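Local coordinates for lambda phage protein with carbohydrate-binding module (Shewanella oneidensis, PDB 2A5Z), which is of unknown function but binds magnesium and has a jelly-roll fold with a carbohydrate-binding module, so it may bind carbohydrate, at residues M57-L62 against G89-V94; I228-Q233 against S242-D247. All blocks are in the same frame, centred on the assembly; numbering follows the deposited sequence.

Interaction 1 (M57-L62 against G89-V94); sequences MHSIGL and GVQPIV. With MG (magnesium ion), chain F.
Ser59 OG lies 2.8 Å from Gln91 NE2, and this meeting carries the whole contact. The Gln91 amide is probably turned over in the model. Ser59 comes at the outer end of the amide. Gln91 extends CG away from its backbone N (chi1 177°), then bends at chi2 (64°), and this bend carries the amide to the loop. The buried surface is small, 67 Å² in all.

The 57-62 segment has its own order. A type II beta turn runs from Ser59 to Leu62, closed by a bond from Leu62 N to Ser59 O at 3.3 Å. Gly61 takes the third place of the turn with positive phi, a conformation that suits glycine.

At the start of the 89-94 segment, Gly89 O binds the magnesium ion at 2.2 Å. Phe88, Asp54 and Asp247 belong to the same site. Gly89 also has positive phi, and the ion lies close by. The contact thus joins a loop to strand 90-94 of the jelly-roll domain, near the metal site.

Around the contact, Leu78 of strand 77-78 touches both Ser59 and Gln91, while Phe55, Ile81 and Ile246 also pack on Gln91. Strand 90-94 lies between strand 77-78, with which it pairs antiparallel, and the 242-247 segment, to which it is also bonded by backbone. The 57-62 loop joins strand 48-53 to strand 64-65, and His58 stacks edge-to-face on His227 of a second subunit.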
HETATM    1  N   MSE C  57       5.468  -9.969   0.328  1.00 16.38           N
HETATM    2  CA  MSE C  57       5.726  -9.096   1.481  1.00 16.67           C
HETATM    3  C   MSE C  57       5.791  -9.874   2.798  1.00 17.63           C
HETATM    4  O   MSE C  57       5.131 -10.909   2.965  1.00 17.91           O
HETATM    5  CB  MSE C  57       4.666  -7.984   1.610  1.00 16.90           C
HETATM    6  CG  MSE C  57       4.442  -7.109   0.368  1.00 16.10           C
HETATM    7 SE   MSE C  57       3.140  -5.849   0.618  1.00 14.04          SE
HETATM    8  CE  MSE C  57       3.856  -4.984   2.012  1.00 14.52           C
ATOM      9  N   HIS C  58       6.615  -9.370   3.716  1.00 18.38           N
ATOM     10  CA  HIS C  58       6.634  -9.795   5.117  1.00 19.42           C
ATOM     11  C   HIS C  58       5.192  -9.664   5.629  1.00 20.11           C
ATOM     12  O   HIS C  58       4.574  -8.605   5.468  1.00 19.77           O
ATOM     13  CB  HIS C  58       7.599  -8.867   5.868  1.00 19.17           C
ATOM     14  CG  HIS C  58       7.808  -9.199   7.315  1.00 19.57           C
ATOM     15  ND1 HIS C  58       8.228 -10.439   7.749  1.00 19.57           N
ATOM     16  CD2 HIS C  58       7.719  -8.424   8.424  1.00 19.64           C
ATOM     17  CE1 HIS C  58       8.364 -10.419   9.065  1.00 19.36           C
ATOM     18  NE2 HIS C  58       8.066  -9.206   9.498  1.00 19.25           N
ATOM     19  N   SER C  59       4.635 -10.737   6.196  1.00 20.93           N
ATOM     20  CA  SER C  59       3.186 -10.753   6.459  1.00 21.92           C
ATOM     21  C   SER C  59       2.737 -10.502   7.900  1.00 22.49           C
ATOM     22  O   SER C  59       1.532 -10.498   8.171  1.00 22.76           O
ATOM     23  CB  SER C  59       2.508 -12.002   5.874  1.00 22.14           C
ATOM     24  OG  SER C  59       3.037 -13.206   6.406  1.00 23.03           O
ATOM     25  N   ILE C  60       3.688 -10.269   8.810  1.00 22.64           N
ATOM     26  CA  ILE C  60       3.351  -9.853  10.182  1.00 22.79           C
ATOM     27  C   ILE C  60       2.652  -8.500  10.167  1.00 22.36           C
ATOM     28  O   ILE C  60       3.234  -7.498   9.730  1.00 22.27           O
ATOM     29  CB  ILE C  60       4.594  -9.725  11.091  1.00 22.98           C
ATOM     30  CG1 ILE C  60       5.422 -11.017  11.090  1.00 24.33           C
ATOM     31  CG2 ILE C  60       4.180  -9.276  12.513  1.00 23.29           C
ATOM     32  CD1 ILE C  60       5.140 -11.982  12.229  1.00 26.95           C
ATOM     33  N   GLY C  61       1.402  -8.479  10.632  1.00 21.61           N
ATOM     34  CA  GLY C  61       0.628  -7.240  10.720  1.00 20.93           C
ATOM     35  C   GLY C  61       0.221  -6.662   9.373  1.00 20.57           C
ATOM     36  O   GLY C  61      -0.081  -5.473   9.272  1.00 19.93           O
ATOM     37  N   LEU C  62       0.209  -7.507   8.339  1.00 20.13           N
ATOM     38  CA  LEU C  62      -0.137  -7.077   6.980  1.00 19.67           C
ATOM     39  C   LEU C  62      -1.606  -7.377   6.707  1.00 19.39           C
ATOM     40  O   LEU C  62      -1.985  -8.534   6.505  1.00 19.16           O
ATOM     41  CB  LEU C  62       0.746  -7.781   5.939  1.00 19.69           C
ATOM     42  CG  LEU C  62       0.547  -7.427   4.454  1.00 19.87           C
ATOM     43  CD1 LEU C  62       0.963  -5.989   4.175  1.00 19.75           C
ATOM     44  CD2 LEU C  62       1.326  -8.389   3.559  1.00 19.62           C
ATOM     45  N   GLY C  89       6.782 -15.652  -4.459  1.00 15.64           N
ATOM     46  CA  GLY C  89       6.051 -15.186  -3.293  1.00 15.34           C
ATOM     47  C   GLY C  89       4.877 -16.099  -3.007  1.00 15.24           C
ATOM     48  O   GLY C  89       3.862 -16.035  -3.674  1.00 15.28           O
ATOM     49  N   VAL C  90       5.025 -16.970  -2.023  1.00 15.00           N
ATOM     50  CA  VAL C  90       3.987 -17.939  -1.678  1.00 14.99           C
ATOM     51  C   VAL C  90       3.736 -17.854  -0.178  1.00 15.42           C
ATOM     52  O   VAL C  90       4.685 -17.886   0.604  1.00 14.90           O
ATOM     53  CB  VAL C  90       4.416 -19.390  -2.044  1.00 15.00           C
ATOM     54  CG1 VAL C  90       3.369 -20.422  -1.562  1.00 14.93           C
ATOM     55  CG2 VAL C  90       4.663 -19.531  -3.557  1.00 14.10           C
ATOM     56  N   GLN C  91       2.465 -17.738   0.208  1.00 15.53           N
ATOM     57  CA  GLN C  91       2.072 -17.716   1.613  1.00 15.89           C
ATOM     58  C   GLN C  91       1.463 -19.063   2.016  1.00 16.45           C
ATOM     59  O   GLN C  91       0.304 -19.342   1.683  1.00 16.53           O
ATOM     60  CB  GLN C  91       1.074 -16.571   1.877  1.00 16.03           C
ATOM     61  CG  GLN C  91       0.544 -16.490   3.308  1.00 15.84           C
ATOM     62  CD  GLN C  91       1.622 -16.190   4.320  1.00 14.69           C
ATOM     63  OE1 GLN C  91       2.188 -17.100   4.926  1.00 17.44           O
ATOM     64  NE2 GLN C  91       1.929 -14.917   4.501  1.00 12.61           N
ATOM     65  N   PRO C  92       2.253 -19.913   2.712  1.00 16.64           N
ATOM     66  CA  PRO C  92       1.723 -21.149   3.279  1.00 17.01           C
ATOM     67  C   PRO C  92       0.976 -20.848   4.571  1.00 17.36           C
ATOM     68  O   PRO C  92       1.327 -19.899   5.294  1.00 17.20           O
ATOM     69  CB  PRO C  92       2.979 -21.982   3.567  1.00 16.52           C
ATOM     70  CG  PRO C  92       4.126 -21.207   2.985  1.00 16.96           C
ATOM     71  CD  PRO C  92       3.688 -19.784   2.993  1.00 16.39           C
ATOM     72  N   ILE C  93      -0.043 -21.653   4.858  1.00 17.58           N
ATOM     73  CA  ILE C  93      -0.976 -21.361   5.948  1.00 17.93           C
ATOM     74  C   ILE C  93      -1.213 -22.631   6.776  1.00 18.34           C
ATOM     75  O   ILE C  93      -1.423 -23.712   6.222  1.00 18.40           O
ATOM     76  CB  ILE C  93      -2.313 -20.758   5.386  1.00 18.17           C
ATOM     77  CG1 ILE C  93      -2.031 -19.464   4.604  1.00 18.06           C
ATOM     78  CG2 ILE C  93      -3.325 -20.481   6.498  1.00 17.37           C
ATOM     79  CD1 ILE C  93      -3.069 -19.125   3.532  1.00 17.78           C
ATOM     80  N   VAL C  94      -1.147 -22.498   8.100  1.00 18.65           N
ATOM     81  CA  VAL C  94      -1.289 -23.641   9.006  1.00 19.00           C
ATOM     82  C   VAL C  94      -2.321 -23.338  10.103  1.00 19.36           C
ATOM     83  O   VAL C  94      -2.426 -22.205  10.590  1.00 19.20           O
ATOM     84  CB  VAL C  94       0.099 -24.083   9.580  1.00 19.12           C
ATOM     85  CG1 VAL C  94      -0.036 -25.104  10.699  1.00 19.47           C
ATOM     86  CG2 VAL C  94       0.969 -24.658   8.480  1.00 18.34           C
TER
HETATM   87 MG    MG F 701       3.198 -15.020  -5.467  1.00 15.28          MG

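Interaction 2 (I228-Q233 against S242-D247); sequences IGFKTQ and SLISID. With MG (magnesium ion), chain F.
Inside the jelly-roll sandwich, Phe230 and Thr232 of strand 230-234 face Leu243, Ile244 and Ile246, where the chain leads into strand 245-254. The two strands belong to different sheets, and the touching parts run nearly antiparallel. All six touching residues are buried.

Phe230 is the apolar centre. Ile246 lays CD1 over one face of its ring, 4.0 Å from the centroid and 27° off the normal, a CH-pi contact. Ile244 takes the rim instead: its CG2 is 3.8 Å from Phe230 CE1, and its O lies near the ring plane, 3.6 Å from Phe230 CZ.

One hydrogen bond joins the segments. Ile244 N gives its hydrogen to Thr232 OG1 at 3.3 Å, long but nearly straight at 169°. Thr232 turns OG1 away from its own backbone N (chi1 -161°), out toward the facing segment. The same OG1 is hydrogen-bonded to Thr136, so two partners hold this buried hydroxyl. Leu243 packs beside it, with CB 3.4 Å from Thr232 OG1. Leu243 CD1 lies 3.6 Å from Gln233 C.

The 242-247 segment ends at the metal. Asp247 chelates the magnesium ion through backbone O and side-chain OD1, each at 2.2 Å. Its OD2 is held by a hydrogen bond with His87 and by a salt bridge to Arg259 of a second subunit.

Strand 230-234 lies between strands 102-107 and 134-137 in its sheet. Val122 and Phe124 of strand 119-125 line the same interior, and Ile93 of strand 90-94 packs on Thr232 and Leu243.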
ATOM      1  N   ILE C 228     -15.293 -11.370  -1.197  1.00 17.93           N
ATOM      2  CA  ILE C 228     -15.136 -12.239  -2.369  1.00 17.83           C
ATOM      3  C   ILE C 228     -13.646 -12.404  -2.717  1.00 18.06           C
ATOM      4  O   ILE C 228     -12.902 -11.427  -2.758  1.00 18.36           O
ATOM      5  CB  ILE C 228     -16.025 -11.770  -3.591  1.00 18.10           C
ATOM      6  CG1 ILE C 228     -15.942 -12.764  -4.762  1.00 18.29           C
ATOM      7  CG2 ILE C 228     -15.735 -10.297  -4.009  1.00 17.21           C
ATOM      8  CD1 ILE C 228     -17.126 -12.683  -5.733  1.00 17.33           C
ATOM      9  N   GLY C 229     -13.209 -13.649  -2.913  1.00 17.61           N
ATOM     10  CA  GLY C 229     -11.807 -13.926  -3.197  1.00 17.55           C
ATOM     11  C   GLY C 229     -11.381 -15.335  -2.818  1.00 17.50           C
ATOM     12  O   GLY C 229     -11.987 -16.314  -3.254  1.00 17.67           O
ATOM     13  N   PHE C 230     -10.340 -15.428  -1.995  1.00 17.29           N
ATOM     14  CA  PHE C 230      -9.791 -16.703  -1.535  1.00 16.86           C
ATOM     15  C   PHE C 230      -9.878 -16.774  -0.020  1.00 17.00           C
ATOM     16  O   PHE C 230      -9.481 -15.833   0.674  1.00 16.82           O
ATOM     17  CB  PHE C 230      -8.325 -16.831  -1.988  1.00 16.80           C
ATOM     18  CG  PHE C 230      -7.540 -17.926  -1.290  1.00 16.71           C
ATOM     19  CD1 PHE C 230      -7.560 -19.231  -1.767  1.00 16.95           C
ATOM     20  CD2 PHE C 230      -6.761 -17.637  -0.166  1.00 17.85           C
ATOM     21  CE1 PHE C 230      -6.824 -20.241  -1.131  1.00 16.88           C
ATOM     22  CE2 PHE C 230      -6.013 -18.651   0.478  1.00 18.36           C
ATOM     23  CZ  PHE C 230      -6.050 -19.950  -0.015  1.00 16.15           C
ATOM     24  N   LYS C 231     -10.400 -17.884   0.492  1.00 16.50           N
ATOM     25  CA  LYS C 231     -10.418 -18.115   1.927  1.00 16.41           C
ATOM     26  C   LYS C 231     -10.083 -19.571   2.217  1.00 16.62           C
ATOM     27  O   LYS C 231     -10.690 -20.473   1.644  1.00 16.88           O
ATOM     28  CB  LYS C 231     -11.787 -17.760   2.522  1.00 16.24           C
ATOM     29  CG  LYS C 231     -11.830 -17.796   4.050  1.00 16.68           C
ATOM     30  CD  LYS C 231     -13.229 -17.527   4.573  1.00 15.88           C
ATOM     31  CE  LYS C 231     -13.248 -17.595   6.083  1.00 16.67           C
ATOM     32  NZ  LYS C 231     -14.621 -17.692   6.643  1.00 17.19           N
ATOM     33  N   THR C 232      -9.127 -19.797   3.108  1.00 16.89           N
ATOM     34  CA  THR C 232      -8.811 -21.151   3.549  1.00 17.16           C
ATOM     35  C   THR C 232      -8.941 -21.202   5.064  1.00 17.74           C
ATOM     36  O   THR C 232      -8.603 -20.240   5.754  1.00 17.85           O
ATOM     37  CB  THR C 232      -7.428 -21.632   3.034  1.00 17.00           C
ATOM     38  OG1 THR C 232      -7.349 -23.059   3.108  1.00 15.98           O
ATOM     39  CG2 THR C 232      -6.268 -20.994   3.810  1.00 16.79           C
ATOM     40  N   GLN C 233      -9.444 -22.324   5.565  1.00 18.07           N
ATOM     41  CA  GLN C 233      -9.958 -22.409   6.927  1.00 18.85           C
ATOM     42  C   GLN C 233      -9.790 -23.806   7.513  1.00 19.28           C
ATOM     43  O   GLN C 233      -9.852 -24.810   6.789  1.00 18.85           O
ATOM     44  CB  GLN C 233     -11.449 -22.071   6.922  1.00 19.27           C
ATOM     45  CG  GLN C 233     -12.069 -21.840   8.298  1.00 19.33           C
ATOM     46  CD  GLN C 233     -13.440 -21.222   8.196  1.00 20.49           C
ATOM     47  OE1 GLN C 233     -14.215 -21.570   7.309  1.00 23.16           O
ATOM     48  NE2 GLN C 233     -13.742 -20.287   9.088  1.00 20.26           N
ATOM     49  N   SER C 242      -1.896 -28.273   7.731  1.00 18.38           N
ATOM     50  CA  SER C 242      -1.653 -27.391   6.589  1.00 18.48           C
ATOM     51  C   SER C 242      -2.959 -27.085   5.865  1.00 18.07           C
ATOM     52  O   SER C 242      -3.804 -27.975   5.677  1.00 18.55           O
ATOM     53  CB  SER C 242      -0.652 -28.006   5.605  1.00 18.61           C
ATOM     54  OG  SER C 242       0.657 -28.059   6.147  1.00 20.21           O
ATOM     55  N   LEU C 243      -3.127 -25.820   5.493  1.00 17.23           N
ATOM     56  CA  LEU C 243      -4.247 -25.391   4.652  1.00 16.58           C
ATOM     57  C   LEU C 243      -3.706 -25.104   3.254  1.00 16.38           C
ATOM     58  O   LEU C 243      -2.571 -25.469   2.945  1.00 16.26           O
ATOM     59  CB  LEU C 243      -4.956 -24.169   5.268  1.00 16.24           C
ATOM     60  CG  LEU C 243      -5.444 -24.346   6.724  1.00 15.33           C
ATOM     61  CD1 LEU C 243      -6.247 -23.143   7.194  1.00 13.56           C
ATOM     62  CD2 LEU C 243      -6.250 -25.632   6.911  1.00 15.89           C
ATOM     63  N   ILE C 244      -4.493 -24.453   2.408  1.00 16.49           N
ATOM     64  CA  ILE C 244      -4.051 -24.210   1.040  1.00 17.08           C
ATOM     65  C   ILE C 244      -3.125 -22.974   0.968  1.00 17.11           C
ATOM     66  O   ILE C 244      -3.432 -21.929   1.532  1.00 18.07           O
ATOM     67  CB  ILE C 244      -5.274 -24.199   0.063  1.00 17.09           C
ATOM     68  CG1 ILE C 244      -5.769 -25.653  -0.133  1.00 17.12           C
ATOM     69  CG2 ILE C 244      -4.936 -23.512  -1.265  1.00 17.20           C
ATOM     70  CD1 ILE C 244      -6.990 -25.838  -1.042  1.00 17.49           C
ATOM     71  N   SER C 245      -1.976 -23.124   0.310  1.00 17.12           N
ATOM     72  CA  SER C 245      -1.015 -22.030   0.132  1.00 16.62           C
ATOM     73  C   SER C 245      -1.438 -21.133  -1.019  1.00 16.60           C
ATOM     74  O   SER C 245      -2.047 -21.600  -1.969  1.00 17.04           O
ATOM     75  CB  SER C 245       0.388 -22.579  -0.139  1.00 16.53           C
ATOM     76  OG  SER C 245       0.797 -23.460   0.894  1.00 16.66           O
ATOM     77  N   ILE C 246      -1.114 -19.845  -0.939  1.00 16.44           N
ATOM     78  CA  ILE C 246      -1.460 -18.908  -2.023  1.00 16.13           C
ATOM     79  C   ILE C 246      -0.230 -18.177  -2.585  1.00 15.89           C
ATOM     80  O   ILE C 246       0.601 -17.641  -1.836  1.00 14.63           O
ATOM     81  CB  ILE C 246      -2.625 -17.937  -1.645  1.00 16.16           C
ATOM     82  CG1 ILE C 246      -3.026 -17.051  -2.847  1.00 16.17           C
ATOM     83  CG2 ILE C 246      -2.296 -17.137  -0.364  1.00 16.63           C
ATOM     84  CD1 ILE C 246      -4.418 -16.435  -2.748  1.00 16.72           C
ATOM     85  N   ASP C 247      -0.138 -18.205  -3.915  1.00 15.35           N
ATOM     86  CA  ASP C 247       0.912 -17.549  -4.683  1.00 15.34           C
ATOM     87  C   ASP C 247       0.416 -16.170  -5.146  1.00 15.46           C
ATOM     88  O   ASP C 247       1.099 -15.171  -4.995  1.00 14.78           O
ATOM     89  CB  ASP C 247       1.254 -18.431  -5.900  1.00 15.31           C
ATOM     90  CG  ASP C 247       2.234 -17.779  -6.878  1.00 16.51           C
ATOM     91  OD1 ASP C 247       3.036 -16.931  -6.465  1.00 16.17           O
ATOM     92  OD2 ASP C 247       2.221 -18.138  -8.080  1.00 17.10           O
TER
HETATM   93 MG    MG F 701       3.198 -15.020  -5.467  1.00 15.28          MG

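Interaction 2 is core and interaction 1 lies farther out: the centre of interaction 1 is about 15 Å from the centre of the chain, that of interaction 2 about 7 Å. The first is a small polar meeting at a loop; the second is mainly apolar, with a single bonded hydroxyl. They share a boundary, because segments 89-94 and 242-247 run side by side. Gln91 N is probably hydrogen-bonded to Ile246 O at 2.8 Å, and Leu243 N to Ile93 O at 2.8 Å. One segment of each contact, 89-94 and 242-247, supplies ligands to the same magnesium ion, through Gly89 and Asp247.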